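D-3-phosphoglycerate dehydrogenase-related protein (Vibrio cholerae, PDB 4S1V) catalyses the oxidation of phosphoglycerate, probably with NAD as cofactor, as a member of the D-isomer-specific 2-hydroxyacid dehydrogenase family. Local coordinates at the interface of chains A and B and the interface of chains A and C. Sequence-based numbering; all coordinates share one arbitrary frame. Chains: chain A/B/C, D-3-phosphoglycerate dehydrogenase-related protein.

Contacts 1 and 3 are two patches of the two-fold interface between chains A and B. Their C-alpha centres lie about 12 Å apart, and A:Glu293, just ahead of helix 294-313, belongs to both. Contact 2 joins chain A to chain C through a different surface, its C-alpha centre about 15 Å from that of contact 1 and about 26 Å from that of contact 3. A:Gln11 and A:Asn12 are sequence neighbours facing different partners, the first chain B and the second chain C. Chain A thus holds one copy through a two-fold interface and another through one that is not an exact two-fold, within a deposited assembly of four.

Contact 1: the interface of chains A and B. Residues chain A 11, 13, 17, 292-294, 297; chain B 124, 134, 140-141.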
ATOM      1  N   GLN A  11       0.501 -12.683  -4.031  1.00 22.53           N
ATOM      2  CA  GLN A  11       1.234 -11.468  -4.354  1.00 23.25           C
ATOM      3  C   GLN A  11       1.208 -11.151  -5.851  1.00 24.02           C
ATOM      4  O   GLN A  11       1.752 -10.136  -6.276  1.00 25.16           O
ATOM      5  CB  GLN A  11       2.672 -11.595  -3.844  1.00 23.43           C
ATOM      6  CG  GLN A  11       3.270 -10.329  -3.256  1.00 23.01           C
ATOM      7  CD  GLN A  11       4.674 -10.555  -2.709  1.00 22.66           C
ATOM      8  OE1 GLN A  11       4.962 -11.591  -2.092  1.00 22.42           O
ATOM      9  NE2 GLN A  11       5.559  -9.591  -2.936  1.00 21.32           N
ATOM     10  N   VAL A  13       2.830 -12.755  -8.292  1.00 25.33           N
ATOM     11  CA  VAL A  13       4.239 -12.732  -8.730  1.00 25.14           C
ATOM     12  C   VAL A  13       4.638 -13.864  -9.681  1.00 25.13           C
ATOM     13  O   VAL A  13       5.705 -13.814 -10.304  1.00 25.48           O
ATOM     14  CB  VAL A  13       5.226 -12.711  -7.537  1.00 25.02           C
ATOM     15  CG1 VAL A  13       5.159 -11.371  -6.811  1.00 25.50           C
ATOM     16  CG2 VAL A  13       4.967 -13.875  -6.583  1.00 24.77           C
ATOM     17  N   LEU A  17       7.827 -14.476 -13.168  1.00 25.17           N
ATOM     18  CA  LEU A  17       8.985 -15.376 -13.152  1.00 25.53           C
ATOM     19  C   LEU A  17       9.443 -15.706 -14.571  1.00 25.36           C
ATOM     20  O   LEU A  17       8.624 -15.751 -15.483  1.00 24.95           O
ATOM     21  CB  LEU A  17       8.652 -16.671 -12.413  1.00 24.00           C
ATOM     22  CG  LEU A  17       8.147 -16.598 -10.972  1.00 24.63           C
ATOM     23  CD1 LEU A  17       7.654 -17.970 -10.535  1.00 23.40           C
ATOM     24  CD2 LEU A  17       9.198 -16.060 -10.012  1.00 24.04           C
ATOM     25  N   VAL A 292       8.693 -18.330   0.229  1.00 24.72           N
ATOM     26  CA  VAL A 292       8.287 -17.253  -0.677  1.00 24.82           C
ATOM     27  C   VAL A 292       9.484 -16.366  -1.009  1.00 24.68           C
ATOM     28  O   VAL A 292       9.775 -15.407  -0.296  1.00 25.42           O
ATOM     29  CB  VAL A 292       7.144 -16.406  -0.074  1.00 24.50           C
ATOM     30  CG1 VAL A 292       6.717 -15.286  -1.029  1.00 24.46           C
ATOM     31  CG2 VAL A 292       5.966 -17.294   0.270  1.00 23.68           C
ATOM     32  N   GLU A 293      10.176 -16.695  -2.096  1.00 25.29           N
ATOM     33  CA  GLU A 293      11.420 -16.021  -2.467  1.00 25.79           C
ATOM     34  C   GLU A 293      11.760 -16.271  -3.952  1.00 25.84           C
ATOM     35  O   GLU A 293      11.333 -17.273  -4.530  1.00 25.20           O
ATOM     36  CB  GLU A 293      12.545 -16.496  -1.528  1.00 26.15           C
ATOM     37  CG  GLU A 293      13.908 -15.896  -1.787  1.00 27.30           C
ATOM     38  CD  GLU A 293      14.716 -16.721  -2.773  1.00 28.12           C
ATOM     39  OE1 GLU A 293      14.616 -17.970  -2.719  1.00 27.89           O
ATOM     40  OE2 GLU A 293      15.444 -16.123  -3.598  1.00 27.81           O
ATOM     41  N   LYS A 294      12.535 -15.365  -4.549  1.00 26.32           N
ATOM     42  CA  LYS A 294      12.820 -15.390  -5.988  1.00 27.24           C
ATOM     43  C   LYS A 294      13.407 -16.718  -6.495  1.00 27.15           C
ATOM     44  O   LYS A 294      12.868 -17.300  -7.437  1.00 26.13           O
ATOM     45  CB  LYS A 294      13.700 -14.200  -6.397  1.00 28.15           C
ATOM     46  CG  LYS A 294      13.890 -14.023  -7.906  1.00 30.08           C
ATOM     47  CD  LYS A 294      12.582 -14.182  -8.680  1.00 31.40           C
ATOM     48  CE  LYS A 294      12.516 -13.286  -9.909  1.00 32.62           C
ATOM     49  NZ  LYS A 294      13.270 -13.795 -11.082  1.00 31.72           N
ATOM     50  N   TYR A 297      10.926 -19.729  -5.816  1.00 25.76           N
ATOM     51  CA  TYR A 297       9.882 -19.705  -6.852  1.00 25.43           C
ATOM     52  C   TYR A 297      10.339 -20.197  -8.222  1.00 25.53           C
ATOM     53  O   TYR A 297       9.709 -21.091  -8.793  1.00 25.22           O
ATOM     54  CB  TYR A 297       9.241 -18.315  -6.965  1.00 25.30           C
ATOM     55  CG  TYR A 297       8.024 -18.159  -6.077  1.00 25.55           C
ATOM     56  CD1 TYR A 297       7.990 -18.744  -4.805  1.00 24.83           C
ATOM     57  CD2 TYR A 297       6.907 -17.438  -6.502  1.00 25.06           C
ATOM     58  CE1 TYR A 297       6.886 -18.616  -3.987  1.00 25.54           C
ATOM     59  CE2 TYR A 297       5.794 -17.301  -5.683  1.00 25.90           C
ATOM     60  CZ  TYR A 297       5.790 -17.893  -4.428  1.00 26.20           C
ATOM     61  OH  TYR A 297       4.698 -17.777  -3.603  1.00 27.01           O
TER
ATOM     62  N   TYR B 124       6.568  -6.523   4.475  1.00 23.96           N
ATOM     63  CA  TYR B 124       5.642  -7.638   4.617  1.00 23.22           C
ATOM     64  C   TYR B 124       4.909  -7.599   5.972  1.00 23.79           C
ATOM     65  O   TYR B 124       3.701  -7.799   6.024  1.00 24.76           O
ATOM     66  CB  TYR B 124       6.375  -8.967   4.436  1.00 21.43           C
ATOM     67  CG  TYR B 124       6.544  -9.481   3.010  1.00 19.93           C
ATOM     68  CD1 TYR B 124       5.445  -9.890   2.253  1.00 20.04           C
ATOM     69  CD2 TYR B 124       7.811  -9.642   2.458  1.00 19.81           C
ATOM     70  CE1 TYR B 124       5.604 -10.406   0.975  1.00 19.42           C
ATOM     71  CE2 TYR B 124       7.983 -10.156   1.180  1.00 19.58           C
ATOM     72  CZ  TYR B 124       6.875 -10.537   0.444  1.00 19.67           C
ATOM     73  OH  TYR B 124       7.043 -11.052  -0.819  1.00 18.82           O
ATOM     74  N   GLN B 134       0.652 -11.302   2.806  1.00 24.38           N
ATOM     75  CA  GLN B 134       1.773 -11.558   1.924  1.00 24.79           C
ATOM     76  C   GLN B 134       1.891 -10.480   0.858  1.00 24.94           C
ATOM     77  O   GLN B 134       2.046 -10.779  -0.320  1.00 26.21           O
ATOM     78  CB  GLN B 134       1.640 -12.954   1.300  1.00 25.38           C
ATOM     79  CG  GLN B 134       2.953 -13.619   0.959  1.00 26.20           C
ATOM     80  CD  GLN B 134       2.770 -15.077   0.590  1.00 26.41           C
ATOM     81  OE1 GLN B 134       2.723 -15.411  -0.587  1.00 26.43           O
ATOM     82  NE2 GLN B 134       2.652 -15.949   1.598  1.00 25.63           N
ATOM     83  N   GLY B 140       7.673  -6.806  -4.786  1.00 27.09           N
ATOM     84  CA  GLY B 140       7.896  -8.106  -5.403  1.00 25.69           C
ATOM     85  C   GLY B 140       8.593  -9.089  -4.480  1.00 25.48           C
ATOM     86  O   GLY B 140       8.745  -8.839  -3.277  1.00 24.85           O
ATOM     87  N   LEU B 141       9.021 -10.213  -5.046  1.00 24.54           N
ATOM     88  CA  LEU B 141       9.647 -11.263  -4.256  1.00 24.53           C
ATOM     89  C   LEU B 141      10.977 -10.816  -3.674  1.00 25.23           C
ATOM     90  O   LEU B 141      11.743 -10.093  -4.319  1.00 24.82           O
ATOM     91  CB  LEU B 141       9.827 -12.539  -5.077  1.00 24.20           C
ATOM     92  CG  LEU B 141       8.564 -13.317  -5.452  1.00 22.97           C
ATOM     93  CD1 LEU B 141       8.925 -14.407  -6.449  1.00 22.72           C
ATOM     94  CD2 LEU B 141       7.885 -13.910  -4.223  1.00 22.75           C
TER
HETATM   95  O   HOH W   1       9.280 -12.692  -0.779  1.00 23.83           O
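Where B:Leu141 packs its branched end among apolar side chains of chain A and B:Tyr124 meets A:Gln11, the contact forms part of a two-fold interface, repeated with the chains exchanged, that pairs A with B. B:Leu141 has CG anti to its own carbonyl carbon (chi1 -70°), which points the branches at chain A. Its CD1 packs 3.6 Å from CD2 of the A:Tyr297 ring, the two side chains meeting at about a right angle. CD2 lies over the rim of one face of that ring and also packs 3.7 Å from CG1 of A:Val292 and 3.8 Å from CG2 of A:Val13. CD2 of A:Leu17 adds to the CD1 side, and the backbone of A:Lys294 lies alongside. Beside this apolar lock, the B:Tyr124 hydroxyl OH donates a short 2.5 Å bond to the amide oxygen OE1 of A:Gln11. The amide stands nearly upright to the ring, with OE1 at the ring's edge and in its plane; the hydroxyl lies somewhat off the carbonyl plane of the amide. Water 1 also bonds that OH, at 2.8 Å, and carries on to the carbonyl O of A:Val292. B:Gln134 meets A:Val292 tip to tip. Together, the leucine and the polar tyrosine corner help hold the two subunits of the likely dimer in register.

Contact 2: the interface of chains A and C. Residues chain A 12, 29-33; chain C 249, 253, 276, 279-280.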
ATOM      1  N   ASN A  12       0.573 -12.016  -6.643  1.00 25.06           N
ATOM      2  CA  ASN A  12       0.558 -11.893  -8.109  1.00 26.09           C
ATOM      3  C   ASN A  12       1.961 -11.837  -8.706  1.00 25.41           C
ATOM      4  O   ASN A  12       2.250 -10.971  -9.524  1.00 25.99           O
ATOM      5  CB  ASN A  12      -0.249 -10.663  -8.552  1.00 27.36           C
ATOM      6  CG  ASN A  12      -1.676 -10.691  -8.054  1.00 28.87           C
ATOM      7  OD1 ASN A  12      -2.541 -11.317  -8.662  1.00 30.84           O
ATOM      8  ND2 ASN A  12      -1.934 -10.003  -6.946  1.00 29.34           N
ATOM      9  N   THR A  29      -5.034 -19.217 -16.079  1.00 22.16           N
ATOM     10  CA  THR A  29      -5.614 -18.285 -15.122  1.00 21.61           C
ATOM     11  C   THR A  29      -4.874 -18.420 -13.791  1.00 22.04           C
ATOM     12  O   THR A  29      -4.713 -19.526 -13.271  1.00 21.81           O
ATOM     13  CB  THR A  29      -7.128 -18.531 -14.939  1.00 21.25           C
ATOM     14  OG1 THR A  29      -7.785 -18.352 -16.201  1.00 20.82           O
ATOM     15  CG2 THR A  29      -7.717 -17.549 -13.933  1.00 21.13           C
ATOM     16  N   VAL A  30      -4.392 -17.301 -13.262  1.00 21.69           N
ATOM     17  CA  VAL A  30      -3.733 -17.299 -11.955  1.00 21.80           C
ATOM     18  C   VAL A  30      -4.699 -16.686 -10.948  1.00 22.16           C
ATOM     19  O   VAL A  30      -5.150 -15.550 -11.142  1.00 21.91           O
ATOM     20  CB  VAL A  30      -2.436 -16.463 -11.951  1.00 21.65           C
ATOM     21  CG1 VAL A  30      -1.848 -16.404 -10.545  1.00 21.75           C
ATOM     22  CG2 VAL A  30      -1.417 -17.010 -12.945  1.00 20.83           C
ATOM     23  N   PHE A  31      -5.014 -17.439  -9.893  1.00 21.58           N
ATOM     24  CA  PHE A  31      -5.836 -16.932  -8.799  1.00 22.28           C
ATOM     25  C   PHE A  31      -4.974 -16.399  -7.660  1.00 22.54           C
ATOM     26  O   PHE A  31      -3.888 -16.911  -7.402  1.00 21.03           O
ATOM     27  CB  PHE A  31      -6.816 -18.000  -8.303  1.00 22.67           C
ATOM     28  CG  PHE A  31      -7.856 -18.388  -9.329  1.00 22.83           C
ATOM     29  CD1 PHE A  31      -8.855 -17.491  -9.704  1.00 22.84           C
ATOM     30  CD2 PHE A  31      -7.830 -19.643  -9.922  1.00 22.46           C
ATOM     31  CE1 PHE A  31      -9.811 -17.841 -10.651  1.00 22.38           C
ATOM     32  CE2 PHE A  31      -8.774 -19.998 -10.872  1.00 22.94           C
ATOM     33  CZ  PHE A  31      -9.772 -19.098 -11.231  1.00 22.79           C
ATOM     34  N   ASN A  32      -5.452 -15.349  -6.998  1.00 23.28           N
ATOM     35  CA  ASN A  32      -4.650 -14.671  -5.985  1.00 23.62           C
ATOM     36  C   ASN A  32      -5.336 -14.456  -4.642  1.00 24.32           C
ATOM     37  O   ASN A  32      -4.816 -13.732  -3.788  1.00 23.46           O
ATOM     38  CB  ASN A  32      -4.139 -13.338  -6.527  1.00 23.86           C
ATOM     39  CG  ASN A  32      -5.251 -12.354  -6.801  1.00 24.54           C
ATOM     40  OD1 ASN A  32      -6.397 -12.541  -6.382  1.00 25.48           O
ATOM     41  ND2 ASN A  32      -4.924 -11.305  -7.523  1.00 25.54           N
ATOM     42  N   ASP A  33      -6.496 -15.084  -4.459  1.00 25.27           N
ATOM     43  CA  ASP A  33      -7.253 -14.953  -3.217  1.00 26.97           C
ATOM     44  C   ASP A  33      -7.299 -16.298  -2.497  1.00 27.71           C
ATOM     45  O   ASP A  33      -6.630 -17.237  -2.911  1.00 27.81           O
ATOM     46  CB  ASP A  33      -8.666 -14.403  -3.497  1.00 26.90           C
ATOM     47  CG  ASP A  33      -9.534 -15.362  -4.317  1.00 28.28           C
ATOM     48  OD1 ASP A  33      -8.993 -16.291  -4.968  1.00 27.48           O
ATOM     49  OD2 ASP A  33     -10.775 -15.171  -4.309  1.00 29.26           O
TER
ATOM     50  N   TYR C 249     -11.872 -11.776 -15.235  1.00 19.78           N
ATOM     51  CA  TYR C 249     -10.888 -11.930 -14.159  1.00 21.03           C
ATOM     52  C   TYR C 249      -9.546 -12.407 -14.709  1.00 20.87           C
ATOM     53  O   TYR C 249      -8.505 -11.834 -14.402  1.00 21.63           O
ATOM     54  CB  TYR C 249     -11.346 -12.873 -13.029  1.00 20.31           C
ATOM     55  CG  TYR C 249     -10.177 -13.155 -12.104  1.00 20.67           C
ATOM     56  CD1 TYR C 249      -9.791 -12.216 -11.150  1.00 20.92           C
ATOM     57  CD2 TYR C 249      -9.397 -14.306 -12.252  1.00 20.78           C
ATOM     58  CE1 TYR C 249      -8.698 -12.432 -10.334  1.00 21.56           C
ATOM     59  CE2 TYR C 249      -8.286 -14.528 -11.448  1.00 21.03           C
ATOM     60  CZ  TYR C 249      -7.943 -13.586 -10.492  1.00 21.25           C
ATOM     61  OH  TYR C 249      -6.861 -13.776  -9.675  1.00 21.12           O
ATOM     62  N   GLN C 253      -6.227  -9.953 -14.353  1.00 23.35           N
ATOM     63  CA  GLN C 253      -5.145 -10.443 -13.504  1.00 24.28           C
ATOM     64  C   GLN C 253      -3.845 -10.503 -14.301  1.00 23.36           C
ATOM     65  O   GLN C 253      -2.794 -10.115 -13.801  1.00 24.34           O
ATOM     66  CB  GLN C 253      -5.495 -11.811 -12.897  1.00 25.30           C
ATOM     67  CG  GLN C 253      -4.328 -12.800 -12.820  1.00 28.07           C
ATOM     68  CD  GLN C 253      -3.399 -12.515 -11.670  1.00 29.73           C
ATOM     69  OE1 GLN C 253      -2.194 -12.783 -11.733  1.00 29.63           O
ATOM     70  NE2 GLN C 253      -3.960 -11.963 -10.597  1.00 32.90           N
ATOM     71  N   PRO C 276     -13.615 -13.423  -7.635  1.00 23.25           N
ATOM     72  CA  PRO C 276     -12.187 -13.129  -7.834  1.00 23.17           C
ATOM     73  C   PRO C 276     -11.889 -11.680  -8.255  1.00 23.40           C
ATOM     74  O   PRO C 276     -10.812 -11.166  -7.956  1.00 23.17           O
ATOM     75  CB  PRO C 276     -11.768 -14.116  -8.932  1.00 23.50           C
ATOM     76  CG  PRO C 276     -13.036 -14.498  -9.629  1.00 23.98           C
ATOM     77  CD  PRO C 276     -14.121 -14.421  -8.596  1.00 23.35           C
ATOM     78  N   SER C 279     -10.348  -8.911  -5.843  1.00 23.13           N
ATOM     79  CA  SER C 279      -8.956  -8.939  -5.402  1.00 23.75           C
ATOM     80  C   SER C 279      -7.960  -8.343  -6.396  1.00 22.96           C
ATOM     81  O   SER C 279      -6.766  -8.604  -6.289  1.00 22.61           O
ATOM     82  CB  SER C 279      -8.537 -10.371  -5.058  1.00 24.43           C
ATOM     83  OG  SER C 279      -9.357 -10.897  -4.028  1.00 27.47           O
ATOM     84  N   LEU C 280      -8.432  -7.541  -7.347  1.00 22.54           N
ATOM     85  CA  LEU C 280      -7.531  -6.915  -8.322  1.00 22.34           C
ATOM     86  C   LEU C 280      -7.518  -5.399  -8.181  1.00 22.73           C
ATOM     87  O   LEU C 280      -8.570  -4.763  -8.265  1.00 23.85           O
ATOM     88  CB  LEU C 280      -7.900  -7.316  -9.757  1.00 21.78           C
ATOM     89  CG  LEU C 280      -7.785  -8.782 -10.163  1.00 22.23           C
ATOM     90  CD1 LEU C 280      -8.238  -8.947 -11.601  1.00 22.25           C
ATOM     91  CD2 LEU C 280      -6.362  -9.318 -10.004  1.00 22.22           C
TER
HETATM   92  O   HOH W   2     -11.744 -12.396  -4.286  1.00 24.87           O
HETATM   93  O   HOH W   3      -8.322 -14.546  -7.333  1.00 31.29           O
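The backbone of A:Val30 and A:Phe31 runs extended off the end of strand 27-30 and turns the carbonyl O of A:Val30 toward chain C, while A:Asn12 sits in a left-handed helical conformation. From helix 247-254, C:Tyr249 reaches across and gives its hydroxyl OH to the carbonyl O of A:Val30 at 2.9 Å, on an in-plane lone pair. Its ring lies between CB of C:Gln253 on one face and CB of C:Pro276 on the other, which should limit its tilting. Across the contact, CD1 of A:Phe31 packs 3.5 Å from its CE2. One turn on, C:Gln253 bends at chi2 (78°) and sends its amide NE2 to OD1 of A:Asn12, a short 2.5 Å bond, almost straight at the hydrogen, between nearly coplanar amides. The same oxygen takes ND2 of A:Asn32 at 2.6 Å, on a lone pair, so two amide donors grip it and a neighbour in chain A steadies the acceptor. Water 3 ties the C:Tyr249 OH to N and OD1 of A:Asn32, and water 2 links OG of C:Ser279 to the carboxylate OD2 of A:Asp33. The structure alone does not show that A and C pair in solution, but in the deposited assembly this polar, partly water-mediated patch joins strand 27-30 and its following loop to helix 247-254.

Contact 3: the interface of chains A and B. Residues chain A 104-105, 108, 293, 295; chain B 119, 144-146, 169.
Two helix starts of chain A, those of helices 104-118 and 294-313, receive the B:Thr144 to B:Ser146 loop of chain B. A:Glu293, just ahead of helix 294-313, caps it: its carboxylate OE2 accepts the backbone N of A:Asn295 at 2.7 Å and, from the opposite face of the carboxylate plane, the N of B:Thr144 at 2.8 Å. The chain gets there by leaving the backbone with CG anti to N (chi1 180°) and then bending at chi2. On the other helix, A:Glu108 stretches out to the same loop. Its OE1 takes the N of B:Leu145 at 2.9 Å on the syn lone pair, in a nearly straight bond, while the B:Thr144 hydroxyl OG1 sits 2.9 Å from OE1, a weak bond, and 3.0 Å from OE2. The N of B:Ser146 adds a weak bond to OE2. CG of A:Glu108 rests 3.7 Å from CD2 of the B:Phe169 ring. B:Arg119 lays one face of its guanidinium against CB of A:Glu293 and points NH1, in its own plane, at the carbonyl O of A:Ala105, 3.0 Å away. Its positive charge, not in direct contact with either carboxylate, may favour the negative charge of A:Glu108 and A:Glu293. In the fold, the loop of chain B runs just ahead of strand 150-152 of the Rossmann-type NAD-binding domain, with B:Phe169 directly after helix 157-168 and B:Arg119 directly after helix 104-118.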
ATOM      1  N   VAL A 104      16.775 -24.005   1.697  1.00 28.13           N
ATOM      2  CA  VAL A 104      17.617 -22.805   1.726  1.00 27.86           C
ATOM      3  C   VAL A 104      16.819 -21.574   2.153  1.00 27.34           C
ATOM      4  O   VAL A 104      17.150 -20.940   3.157  1.00 26.97           O
ATOM      5  CB  VAL A 104      18.336 -22.539   0.377  1.00 29.40           C
ATOM      6  CG1 VAL A 104      19.112 -21.231   0.432  1.00 28.33           C
ATOM      7  CG2 VAL A 104      19.280 -23.685   0.020  1.00 30.55           C
ATOM      8  N   ALA A 105      15.760 -21.262   1.404  1.00 26.74           N
ATOM      9  CA  ALA A 105      14.974 -20.054   1.638  1.00 25.71           C
ATOM     10  C   ALA A 105      14.293 -20.020   3.002  1.00 25.68           C
ATOM     11  O   ALA A 105      14.350 -18.991   3.665  1.00 27.43           O
ATOM     12  CB  ALA A 105      13.967 -19.818   0.511  1.00 26.84           C
ATOM     13  N   GLU A 108      16.951 -19.369   5.789  1.00 23.40           N
ATOM     14  CA  GLU A 108      17.375 -17.981   5.760  1.00 23.11           C
ATOM     15  C   GLU A 108      16.294 -17.094   6.353  1.00 22.46           C
ATOM     16  O   GLU A 108      16.593 -16.183   7.122  1.00 21.85           O
ATOM     17  CB  GLU A 108      17.726 -17.534   4.340  1.00 23.82           C
ATOM     18  CG  GLU A 108      19.068 -18.082   3.872  1.00 25.23           C
ATOM     19  CD  GLU A 108      19.634 -17.370   2.655  1.00 25.12           C
ATOM     20  OE1 GLU A 108      19.136 -16.285   2.286  1.00 23.57           O
ATOM     21  OE2 GLU A 108      20.607 -17.905   2.072  1.00 26.27           O
ATOM     22  N   GLU A 293      10.176 -16.695  -2.096  1.00 25.29           N
ATOM     23  CA  GLU A 293      11.420 -16.021  -2.467  1.00 25.79           C
ATOM     24  C   GLU A 293      11.760 -16.271  -3.952  1.00 25.84           C
ATOM     25  O   GLU A 293      11.333 -17.273  -4.530  1.00 25.20           O
ATOM     26  CB  GLU A 293      12.545 -16.496  -1.528  1.00 26.15           C
ATOM     27  CG  GLU A 293      13.908 -15.896  -1.787  1.00 27.30           C
ATOM     28  CD  GLU A 293      14.716 -16.721  -2.773  1.00 28.12           C
ATOM     29  OE1 GLU A 293      14.616 -17.970  -2.719  1.00 27.89           O
ATOM     30  OE2 GLU A 293      15.444 -16.123  -3.598  1.00 27.81           O
ATOM     31  N   ASN A 295      14.486 -17.195  -5.869  1.00 27.05           N
ATOM     32  CA  ASN A 295      15.118 -18.446  -6.282  1.00 29.62           C
ATOM     33  C   ASN A 295      14.253 -19.658  -6.005  1.00 29.14           C
ATOM     34  O   ASN A 295      14.190 -20.576  -6.825  1.00 28.98           O
ATOM     35  CB  ASN A 295      16.477 -18.631  -5.612  1.00 32.13           C
ATOM     36  CG  ASN A 295      17.524 -17.701  -6.167  1.00 35.25           C
ATOM     37  OD1 ASN A 295      17.266 -16.936  -7.100  1.00 37.19           O
ATOM     38  ND2 ASN A 295      18.720 -17.760  -5.601  1.00 37.10           N
TER
ATOM     39  N   ARG B 119      14.769  -9.796   2.019  1.00 22.63           N
ATOM     40  CA  ARG B 119      13.450 -10.446   2.099  1.00 22.32           C
ATOM     41  C   ARG B 119      12.276  -9.477   2.271  1.00 22.74           C
ATOM     42  O   ARG B 119      11.133  -9.919   2.460  1.00 21.80           O
ATOM     43  CB  ARG B 119      13.425 -11.506   3.212  1.00 21.60           C
ATOM     44  CG  ARG B 119      14.422 -12.657   3.040  1.00 21.63           C
ATOM     45  CD  ARG B 119      14.187 -13.462   1.762  1.00 21.34           C
ATOM     46  NE  ARG B 119      13.030 -14.365   1.845  1.00 20.62           N
ATOM     47  CZ  ARG B 119      13.100 -15.659   2.182  1.00 20.31           C
ATOM     48  NH1 ARG B 119      14.259 -16.221   2.498  1.00 19.60           N
ATOM     49  NH2 ARG B 119      12.003 -16.398   2.208  1.00 20.12           N
ATOM     50  N   THR B 144      17.178 -14.676  -1.910  1.00 30.54           N
ATOM     51  CA  THR B 144      18.064 -15.380  -0.999  1.00 29.52           C
ATOM     52  C   THR B 144      19.503 -14.892  -1.152  1.00 29.19           C
ATOM     53  O   THR B 144      19.867 -14.298  -2.170  1.00 28.92           O
ATOM     54  CB  THR B 144      17.988 -16.903  -1.217  1.00 30.93           C
ATOM     55  OG1 THR B 144      18.811 -17.556  -0.252  1.00 33.21           O
ATOM     56  CG2 THR B 144      18.459 -17.281  -2.606  1.00 29.45           C
ATOM     57  N   LEU B 145      20.320 -15.142  -0.139  1.00 28.58           N
ATOM     58  CA  LEU B 145      21.707 -14.722  -0.193  1.00 27.85           C
ATOM     59  C   LEU B 145      22.584 -15.837  -0.749  1.00 28.92           C
ATOM     60  O   LEU B 145      23.632 -15.582  -1.354  1.00 27.32           O
ATOM     61  CB  LEU B 145      22.188 -14.295   1.189  1.00 27.35           C
ATOM     62  CG  LEU B 145      21.478 -13.126   1.880  1.00 26.97           C
ATOM     63  CD1 LEU B 145      22.010 -13.011   3.297  1.00 27.69           C
ATOM     64  CD2 LEU B 145      21.646 -11.806   1.142  1.00 24.84           C
ATOM     65  N   SER B 146      22.130 -17.073  -0.547  1.00 29.79           N
ATOM     66  CA  SER B 146      22.860 -18.265  -0.969  1.00 30.65           C
ATOM     67  C   SER B 146      23.341 -18.170  -2.412  1.00 29.69           C
ATOM     68  O   SER B 146      22.540 -17.991  -3.330  1.00 29.33           O
ATOM     69  CB  SER B 146      21.971 -19.498  -0.793  1.00 31.35           C
ATOM     70  OG  SER B 146      22.740 -20.676  -0.760  1.00 33.00           O
ATOM     71  N   PHE B 169      26.162 -18.669   5.073  1.00 26.82           N
ATOM     72  CA  PHE B 169      24.965 -18.491   4.253  1.00 27.10           C
ATOM     73  C   PHE B 169      25.217 -18.916   2.802  1.00 27.46           C
ATOM     74  O   PHE B 169      24.354 -18.765   1.947  1.00 27.76           O
ATOM     75  CB  PHE B 169      24.425 -17.047   4.356  1.00 26.05           C
ATOM     76  CG  PHE B 169      23.503 -16.835   5.528  1.00 25.02           C
ATOM     77  CD1 PHE B 169      23.998 -16.841   6.834  1.00 25.25           C
ATOM     78  CD2 PHE B 169      22.140 -16.659   5.336  1.00 24.49           C
ATOM     79  CE1 PHE B 169      23.149 -16.673   7.922  1.00 25.33           C
ATOM     80  CE2 PHE B 169      21.281 -16.488   6.416  1.00 24.71           C
ATOM     81  CZ  PHE B 169      21.784 -16.500   7.712  1.00 25.12           C
TER